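Cell division control protein Cdc48 (Mycobacterium smegmatis, PDB 5E7P) binds ADP at two sites and probably hydrolyses ATP, as a member of the AAA ATPase family with two P-loop modules in one chain. Local coordinates at residues 392-395 with 396-399; 401-404 with 405-408; 412-415 with 416-419; 423-426 with 427-431. All coordinates share one frame; numbering follows the deposited sequence.

Contact 1 (392-395 with 396-399)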
# COMPACT_ATOMS: atom_id res chain seq x y z
N PRO A 392 -4.59 -5.34 9.07
CA PRO A 392 -4.69 -6.10 10.32
C PRO A 392 -3.83 -5.47 11.42
O PRO A 392 -2.67 -5.14 11.17
CB PRO A 392 -4.12 -7.47 9.94
CG PRO A 392 -3.20 -7.20 8.80
CD PRO A 392 -3.84 -6.08 8.03
N ASP A 393 -4.39 -5.30 12.61
CA ASP A 393 -3.57 -4.90 13.76
C ASP A 393 -2.77 -6.10 14.25
O ASP A 393 -2.87 -7.19 13.68
CB ASP A 393 -4.42 -4.28 14.88
CG ASP A 393 -5.49 -5.22 15.41
OD1 ASP A 393 -5.44 -6.44 15.14
OD2 ASP A 393 -6.40 -4.73 16.11
N ALA A 394 -1.96 -5.89 15.29
CA ALA A 394 -1.10 -6.95 15.81
C ALA A 394 -1.89 -8.22 16.16
O ALA A 394 -1.44 -9.33 15.87
CB ALA A 394 -0.33 -6.45 17.03
N THR A 395 -3.06 -8.05 16.76
CA THR A 395 -3.91 -9.18 17.10
C THR A 395 -4.38 -9.92 15.85
O THR A 395 -4.28 -11.15 15.76
CB THR A 395 -5.15 -8.74 17.90
OG1 THR A 395 -4.73 -8.01 19.06
CG2 THR A 395 -5.95 -9.95 18.34
N ALA A 396 -4.89 -9.16 14.88
CA ALA A 396 -5.35 -9.73 13.62
C ALA A 396 -4.22 -10.43 12.87
O ALA A 396 -4.43 -11.46 12.24
CB ALA A 396 -5.98 -8.65 12.76
N ARG A 397 -3.02 -9.86 12.95
CA ARG A 397 -1.86 -10.46 12.29
C ARG A 397 -1.51 -11.82 12.89
O ARG A 397 -1.15 -12.74 12.16
CB ARG A 397 -0.65 -9.51 12.34
CG ARG A 397 -0.83 -8.25 11.51
CD ARG A 397 0.49 -7.55 11.22
NE ARG A 397 1.15 -7.04 12.43
CZ ARG A 397 0.88 -5.87 12.99
NH1 ARG A 397 -0.05 -5.08 12.48
NH2 ARG A 397 1.54 -5.49 14.08
N ARG A 398 -1.63 -11.94 14.21
CA ARG A 398 -1.38 -13.22 14.86
C ARG A 398 -2.42 -14.25 14.44
O ARG A 398 -2.10 -15.42 14.25
CB ARG A 398 -1.35 -13.07 16.38
CG ARG A 398 -1.20 -14.40 17.12
CD ARG A 398 -0.66 -14.22 18.52
NE ARG A 398 -0.45 -15.51 19.17
CZ ARG A 398 0.22 -15.67 20.31
NH1 ARG A 398 0.76 -14.63 20.93
NH2 ARG A 398 0.36 -16.89 20.83
N SER A 399 -3.66 -13.81 14.28
CA SER A 399 -4.73 -14.67 13.80
C SER A 399 -4.43 -15.19 12.40
O SER A 399 -4.67 -16.36 12.08
CB SER A 399 -6.08 -13.94 13.80
OG SER A 399 -6.54 -13.70 15.12
O HOH W 1 -5.07 -13.42 17.70
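D393 turns its CG into the space between its own backbone N and C (chi1 58°), which swings OD1 back over the first helical turn to A396. D393 OD1 accepts from A396 N at 2.8 Å, met nearly along its C-O axis with an N-H...O angle of 168°: a textbook N-cap of helix 394-404. The other carboxylate oxygen, OD2, reaches R544 in a salt bridge. R397 bends at chi3 (-65°), folding its chain back around the same N-terminus. There A394 CA lies over one guanidinium face, 3.5 Å from R397 NH2, while P392 O approaches at the edge, taking a weak bond from R397 NH1 at 2.9 Å. The stronger partner of this guanidinium is A419 O, bound by NH2. P392 lays CB against A396 CB at 3.6 Å and crosses the R397 chain at about a right angle. One turn on, a water joins T395 O to S399 OG. One helix-opening amide, A396 N, thus finds its acceptor in the D393 carboxylate. That negative charge at the positive end of the helix dipole is probably favourable. NH1 and NH2 of R397 go to backbone carbonyls and NE weakly to T422 OG1, bonds that fix the rotation of the guanidinium.

Contact 2 (401-404 with 405-408); sequences LEML and LRGV. With ADP (adenosine-5'-diphosphate), chain C.
L405 tucks its side chain back along the last turn of the helix, so that CG sits 3.2 Å from L401 O and CD1 follows the same carbonyl. This is the tightly packed side: L405 is buried, and L413, L454 and V434 close around it. V408 adds CG2 near L404 O, at 3.9 Å. The backbone here is already letting go of the helix. L405 is the first residue to leave helical angles, and the bonds from L405 N to E402 O (3.2 Å) and from R406 N to M403 O (3.5 Å) are both weak. A type II turn from L405 to V408 then reverses the chain, with G407 taking a positive phi and V408 N bonding to L405 O at 3.1 Å. On the looser, solvent-facing side R406 runs out extended beside M403, the two pointing the same way. M403 CG lies over one face of the R406 guanidinium near its rim, 3.7 Å from R406 NH1. The polar end of R406 goes on to D230 in a salt bridge. With CG anti to the backbone N (chi1 -177°), M403 projects toward the nucleotide, and its SD lies near the exocyclic N6 of ADP. L404 meets the adenine differently, putting CD2 3.4 Å from C2. The helix end therefore borders the adenine pocket, while L404 packs on A431 of helix 427-448 and L401 on both that helix and helix 415-420.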
# COMPACT_ATOMS: atom_id res chain seq x y z
N LEU A 401 -1.39 -15.45 10.95
CA LEU A 401 -0.22 -16.32 10.97
C LEU A 401 -0.59 -17.74 11.39
O LEU A 401 -0.17 -18.71 10.77
CB LEU A 401 0.87 -15.75 11.89
CG LEU A 401 1.60 -14.52 11.36
CD1 LEU A 401 2.45 -13.88 12.45
CD2 LEU A 401 2.46 -14.89 10.16
N GLU A 402 -1.38 -17.85 12.45
CA GLU A 402 -1.87 -19.15 12.91
C GLU A 402 -2.68 -19.85 11.82
O GLU A 402 -2.55 -21.06 11.62
CB GLU A 402 -2.70 -18.99 14.19
CG GLU A 402 -1.85 -18.74 15.42
CD GLU A 402 -2.65 -18.21 16.59
OE1 GLU A 402 -3.90 -18.21 16.51
OE2 GLU A 402 -2.03 -17.79 17.59
N MET A 403 -3.49 -19.08 11.11
CA MET A 403 -4.25 -19.60 9.98
C MET A 403 -3.33 -20.09 8.85
O MET A 403 -3.56 -21.15 8.27
CB MET A 403 -5.20 -18.53 9.45
CG MET A 403 -6.10 -18.99 8.33
SD MET A 403 -7.21 -17.68 7.75
CE MET A 403 -7.96 -17.16 9.29
N LEU A 404 -2.30 -19.30 8.56
CA LEU A 404 -1.34 -19.63 7.51
C LEU A 404 -0.48 -20.85 7.87
O LEU A 404 0.13 -21.46 7.00
CB LEU A 404 -0.43 -18.44 7.21
CG LEU A 404 -1.07 -17.25 6.48
CD1 LEU A 404 -0.22 -16.00 6.62
CD2 LEU A 404 -1.29 -17.59 5.02
N LEU A 405 -0.45 -21.20 9.15
CA LEU A 405 0.44 -22.26 9.61
C LEU A 405 -0.29 -23.55 9.98
O LEU A 405 0.30 -24.45 10.59
CB LEU A 405 1.29 -21.76 10.78
CG LEU A 405 2.34 -20.73 10.36
CD1 LEU A 405 2.81 -19.90 11.54
CD2 LEU A 405 3.52 -21.44 9.70
N ARG A 406 -1.56 -23.65 9.62
CA ARG A 406 -2.32 -24.87 9.84
C ARG A 406 -1.75 -26.00 9.00
O ARG A 406 -1.53 -25.84 7.80
CB ARG A 406 -3.80 -24.67 9.49
CG ARG A 406 -4.55 -23.74 10.43
CD ARG A 406 -5.96 -23.49 9.92
NE ARG A 406 -6.66 -22.48 10.71
CZ ARG A 406 -7.70 -21.79 10.27
NH1 ARG A 406 -8.17 -22.00 9.04
NH2 ARG A 406 -8.28 -20.89 11.05
N GLY A 407 -1.49 -27.14 9.64
CA GLY A 407 -0.94 -28.28 8.94
C GLY A 407 0.51 -28.08 8.56
O GLY A 407 1.06 -28.82 7.74
N VAL A 408 1.14 -27.08 9.16
CA VAL A 408 2.54 -26.78 8.90
C VAL A 408 3.38 -27.13 10.12
O VAL A 408 3.26 -26.48 11.16
CB VAL A 408 2.75 -25.29 8.56
CG1 VAL A 408 4.22 -25.01 8.27
CG2 VAL A 408 1.88 -24.89 7.38
PB ADP C . -6.38 -8.34 -2.46
O1B ADP C . -5.27 -7.65 -3.20
O2B ADP C . -7.45 -8.93 -3.35
O3B ADP C . -6.93 -7.58 -1.28
PA ADP C . -6.13 -11.13 -2.08
O1A ADP C . -5.71 -11.53 -3.47
O2A ADP C . -7.57 -11.26 -1.68
O3A ADP C . -5.62 -9.62 -1.85
O5' ADP C . -5.20 -11.95 -1.06
C5' ADP C . -3.84 -11.56 -0.92
C4' ADP C . -3.01 -12.83 -1.02
O4' ADP C . -3.01 -13.48 0.25
C3' ADP C . -3.62 -13.79 -2.03
O3' ADP C . -2.63 -14.20 -2.97
C2' ADP C . -4.10 -14.98 -1.22
O2' ADP C . -3.66 -16.20 -1.84
C1' ADP C . -3.46 -14.82 0.14
N9 ADP C . -4.43 -15.08 1.24
C8 ADP C . -5.42 -14.25 1.62
N7 ADP C . -6.11 -14.79 2.66
C5 ADP C . -5.55 -15.98 2.96
C6 ADP C . -5.78 -17.06 3.93
N6 ADP C . -6.78 -16.99 4.84
N1 ADP C . -4.97 -18.14 3.89
C2 ADP C . -3.97 -18.24 3.00
N3 ADP C . -3.70 -17.29 2.08
C4 ADP C . -4.44 -16.16 2.01

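Contact 3 (412-415 with 416-419); sequences DLDL and GDIA
D414 and D417 touch through carbon: D414 OD2 lies 3.3 Å from D417 CB. Their carboxylate planes are turned only 26° apart, yet the closest charged oxygens, both OD2, stay 4.5 Å from each other. D414 holds its CG anti to the backbone N (chi1 -171°), which carries the carboxylate past the helix start instead of onto D417 N. OD1 reaches the helix start through a water, which donates to it and accepts from G416 N at 2.9 Å. Behind this shell stands the backbone of D414, the N-cap residue of helix 415-420, which adopts left-handed angles and turns its carbonyl into the first turn. D414 O receives two weak bonds, from D417 N at 3.1 Å and from I418 N at 3.5 Å. The next bond, A419 N to L415 O at 2.9 Å, is regular. Farther out, H456 probably steadies the group: its ND1 bonds L413 O, and its side chain lies against D414, D417 and I418. Two acidic groups this near the amino end would probably repel each other somewhat, an effect the helix dipole may offset. Away from these acids, L415 is buried, and it packs on L459 of helix 456-462 and on E402 of helix 394-404, wedging the short helix 415-420 between these two neighbours.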
# COMPACT_ATOMS: atom_id res chain seq x y z
N ASP A 412 8.49 -23.86 18.51
CA ASP A 412 8.21 -22.68 19.32
C ASP A 412 8.26 -21.43 18.45
O ASP A 412 9.27 -20.74 18.40
CB ASP A 412 9.22 -22.55 20.46
CG ASP A 412 9.30 -23.80 21.32
OD1 ASP A 412 10.08 -24.71 20.97
OD2 ASP A 412 8.58 -23.87 22.34
N LEU A 413 7.15 -21.14 17.77
CA LEU A 413 7.12 -20.06 16.79
C LEU A 413 7.09 -18.66 17.41
O LEU A 413 7.65 -17.72 16.84
CB LEU A 413 5.93 -20.23 15.85
CG LEU A 413 5.95 -21.49 14.98
CD1 LEU A 413 4.72 -21.54 14.10
CD2 LEU A 413 7.21 -21.54 14.14
N ASP A 414 6.44 -18.53 18.57
CA ASP A 414 6.27 -17.23 19.23
C ASP A 414 5.64 -16.22 18.27
O ASP A 414 6.21 -15.18 17.96
CB ASP A 414 7.62 -16.73 19.77
CG ASP A 414 7.47 -15.50 20.66
OD1 ASP A 414 6.33 -15.16 21.04
OD2 ASP A 414 8.51 -14.87 20.98
N LEU A 415 4.44 -16.55 17.80
CA LEU A 415 3.76 -15.77 16.78
C LEU A 415 3.37 -14.36 17.22
O LEU A 415 3.18 -13.47 16.40
CB LEU A 415 2.53 -16.52 16.26
CG LEU A 415 2.87 -17.80 15.49
CD1 LEU A 415 1.61 -18.42 14.92
CD2 LEU A 415 3.87 -17.51 14.39
N GLY A 416 3.24 -14.16 18.53
CA GLY A 416 2.93 -12.85 19.07
C GLY A 416 4.04 -11.86 18.80
O GLY A 416 3.78 -10.69 18.52
N ASP A 417 5.27 -12.34 18.87
CA ASP A 417 6.44 -11.50 18.62
C ASP A 417 6.57 -11.16 17.14
O ASP A 417 6.92 -10.04 16.77
CB ASP A 417 7.71 -12.21 19.11
CG ASP A 417 8.97 -11.43 18.77
OD1 ASP A 417 9.24 -10.41 19.44
OD2 ASP A 417 9.70 -11.86 17.85
N ILE A 418 6.26 -12.14 16.29
CA ILE A 418 6.28 -11.93 14.84
C ILE A 418 5.19 -10.95 14.42
O ILE A 418 5.42 -10.09 13.56
CB ILE A 418 6.12 -13.25 14.08
CG1 ILE A 418 7.25 -14.21 14.44
CG2 ILE A 418 6.10 -13.00 12.57
CD1 ILE A 418 8.63 -13.68 14.12
N ALA A 419 4.02 -11.07 15.02
CA ALA A 419 2.91 -10.15 14.76
C ALA A 419 3.24 -8.74 15.23
O ALA A 419 2.91 -7.76 14.56
CB ALA A 419 1.64 -10.65 15.42
O HOH W 2 3.77 -15.67 20.97

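Contact 4 (423-426 with 427-431). With ADP (adenosine-5'-diphosphate), chain C.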
# COMPACT_ATOMS: atom_id res chain seq x y z
N PRO A 423 4.20 -4.39 11.68
CA PRO A 423 3.14 -3.42 11.38
C PRO A 423 3.22 -2.99 9.92
O PRO A 423 4.31 -3.02 9.33
CB PRO A 423 3.48 -2.25 12.30
CG PRO A 423 4.96 -2.31 12.44
CD PRO A 423 5.31 -3.78 12.44
N GLY A 424 2.09 -2.63 9.33
CA GLY A 424 2.03 -2.28 7.93
C GLY A 424 1.99 -3.49 7.01
O GLY A 424 1.92 -3.35 5.79
N PHE A 425 2.02 -4.68 7.61
CA PHE A 425 1.95 -5.92 6.84
C PHE A 425 0.51 -6.31 6.51
O PHE A 425 -0.42 -5.94 7.23
CB PHE A 425 2.62 -7.06 7.60
CG PHE A 425 4.08 -7.19 7.35
CD1 PHE A 425 4.95 -6.15 7.64
CD2 PHE A 425 4.61 -8.37 6.84
CE1 PHE A 425 6.30 -6.27 7.41
CE2 PHE A 425 5.96 -8.50 6.62
CZ PHE A 425 6.82 -7.45 6.90
N VAL A 426 0.34 -7.06 5.43
CA VAL A 426 -0.96 -7.64 5.08
C VAL A 426 -0.80 -9.15 5.00
O VAL A 426 0.31 -9.67 5.12
CB VAL A 426 -1.49 -7.10 3.75
CG1 VAL A 426 -1.69 -5.60 3.84
CG2 VAL A 426 -0.55 -7.45 2.61
N VAL A 427 -1.91 -9.85 4.79
CA VAL A 427 -1.88 -11.31 4.75
C VAL A 427 -0.98 -11.83 3.63
O VAL A 427 -0.30 -12.85 3.78
CB VAL A 427 -3.31 -11.91 4.64
CG1 VAL A 427 -4.04 -11.40 3.40
CG2 VAL A 427 -3.26 -13.44 4.64
N ALA A 428 -0.95 -11.10 2.51
CA ALA A 428 -0.10 -11.46 1.38
C ALA A 428 1.36 -11.48 1.80
O ALA A 428 2.10 -12.41 1.48
CB ALA A 428 -0.31 -10.49 0.23
N ASP A 429 1.77 -10.45 2.54
CA ASP A 429 3.13 -10.35 3.04
C ASP A 429 3.42 -11.45 4.06
O ASP A 429 4.46 -12.09 4.01
CB ASP A 429 3.36 -8.98 3.69
CG ASP A 429 3.04 -7.84 2.75
OD1 ASP A 429 3.29 -7.97 1.54
OD2 ASP A 429 2.54 -6.80 3.24
N LEU A 430 2.48 -11.65 4.98
CA LEU A 430 2.60 -12.67 6.01
C LEU A 430 2.72 -14.06 5.40
O LEU A 430 3.47 -14.90 5.89
CB LEU A 430 1.41 -12.60 6.97
CG LEU A 430 1.27 -11.31 7.78
CD1 LEU A 430 -0.09 -11.22 8.44
CD2 LEU A 430 2.38 -11.21 8.82
N ALA A 431 1.97 -14.29 4.33
CA ALA A 431 2.05 -15.54 3.59
C ALA A 431 3.45 -15.70 3.01
O ALA A 431 4.05 -16.78 3.09
CB ALA A 431 1.01 -15.59 2.49
PB ADP C . -6.38 -8.34 -2.46
O1B ADP C . -5.27 -7.65 -3.20
O2B ADP C . -7.45 -8.93 -3.35
O3B ADP C . -6.93 -7.58 -1.28
PA ADP C . -6.13 -11.13 -2.08
O1A ADP C . -5.71 -11.53 -3.47
O2A ADP C . -7.57 -11.26 -1.68
O3A ADP C . -5.62 -9.62 -1.85
O5' ADP C . -5.20 -11.95 -1.06
C5' ADP C . -3.84 -11.56 -0.92
C4' ADP C . -3.01 -12.83 -1.02
O4' ADP C . -3.01 -13.48 0.25
C3' ADP C . -3.62 -13.79 -2.03
O3' ADP C . -2.63 -14.20 -2.97
C2' ADP C . -4.10 -14.98 -1.22
O2' ADP C . -3.66 -16.20 -1.84
C1' ADP C . -3.46 -14.82 0.14
N9 ADP C . -4.43 -15.08 1.24
C8 ADP C . -5.42 -14.25 1.62
N7 ADP C . -6.11 -14.79 2.66
C5 ADP C . -5.55 -15.98 2.96
C6 ADP C . -5.78 -17.06 3.93
N6 ADP C . -6.78 -16.99 4.84
N1 ADP C . -4.97 -18.14 3.89
C2 ADP C . -3.97 -18.24 3.00
N3 ADP C . -3.70 -17.29 2.08
C4 ADP C . -4.44 -16.16 2.01
O HOH W 3 1.70 -4.42 3.10
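D429 OD2 is gripped by two donors, V426 N at 3.1 Å and a water that also donates to G424 O. The amide comes from the anti side of the carboxylate, 35° out of its plane, with an N-H...O angle of 156°. V426 is the N-cap of helix 427-448 and D429 its third helical residue, so the bond is one half of a capping box; the valine has no side-chain acceptor to supply the other half. OD1 is held in turn by L469 N, which ties the carboxylate to a loop as well. V426 CG2 lies 3.2 Å from the same OD2, giving the carboxylate an apolar flank. F425 approaches D429 obliquely, its CD2 3.4 Å from D429 CB and its ring nearly perpendicular to the carboxylate, and CD2 also reaches L430 CD2 at 4.1 Å. P468 rests on both F425 and D429. The helix proper starts with L430 N bonding V426 O at 2.9 Å. On the nucleotide side V427 sets CG1 between its own N and C (chi1 58°), placing CG2 over the five-membered ring of the adenine and CG1 by its rim, 3.6 Å from C8 of ADP. A428 CA is 3.7 Å from the ribose O4'. The sequence GFVVADL resembles the sensor 2 region of AAA modules. In this buried setting the triply held carboxylate is likely to stay charged at the helix start, and V427 and A428 meet ADP through apolar atoms.

All four contacts are local and run in series without nesting or crossing. Contact 1 opens helix 394-404 and contact 2 closes it, turning the chain into the loop toward contact 3, which starts helix 415-420; contact 4 follows a second loop and begins helix 427-448. In space they fold together. Contact 1 touches contact 3 through R398 and A394 against G416 and A419, and contact 4 where P392 packs on F425 and R397 on P423. Contacts 2 and 3 meet through leucines and I418. Contacts 2 and 4 both border ADP, so two helices of what is probably the helical lid of the first AAA module border its nucleotide.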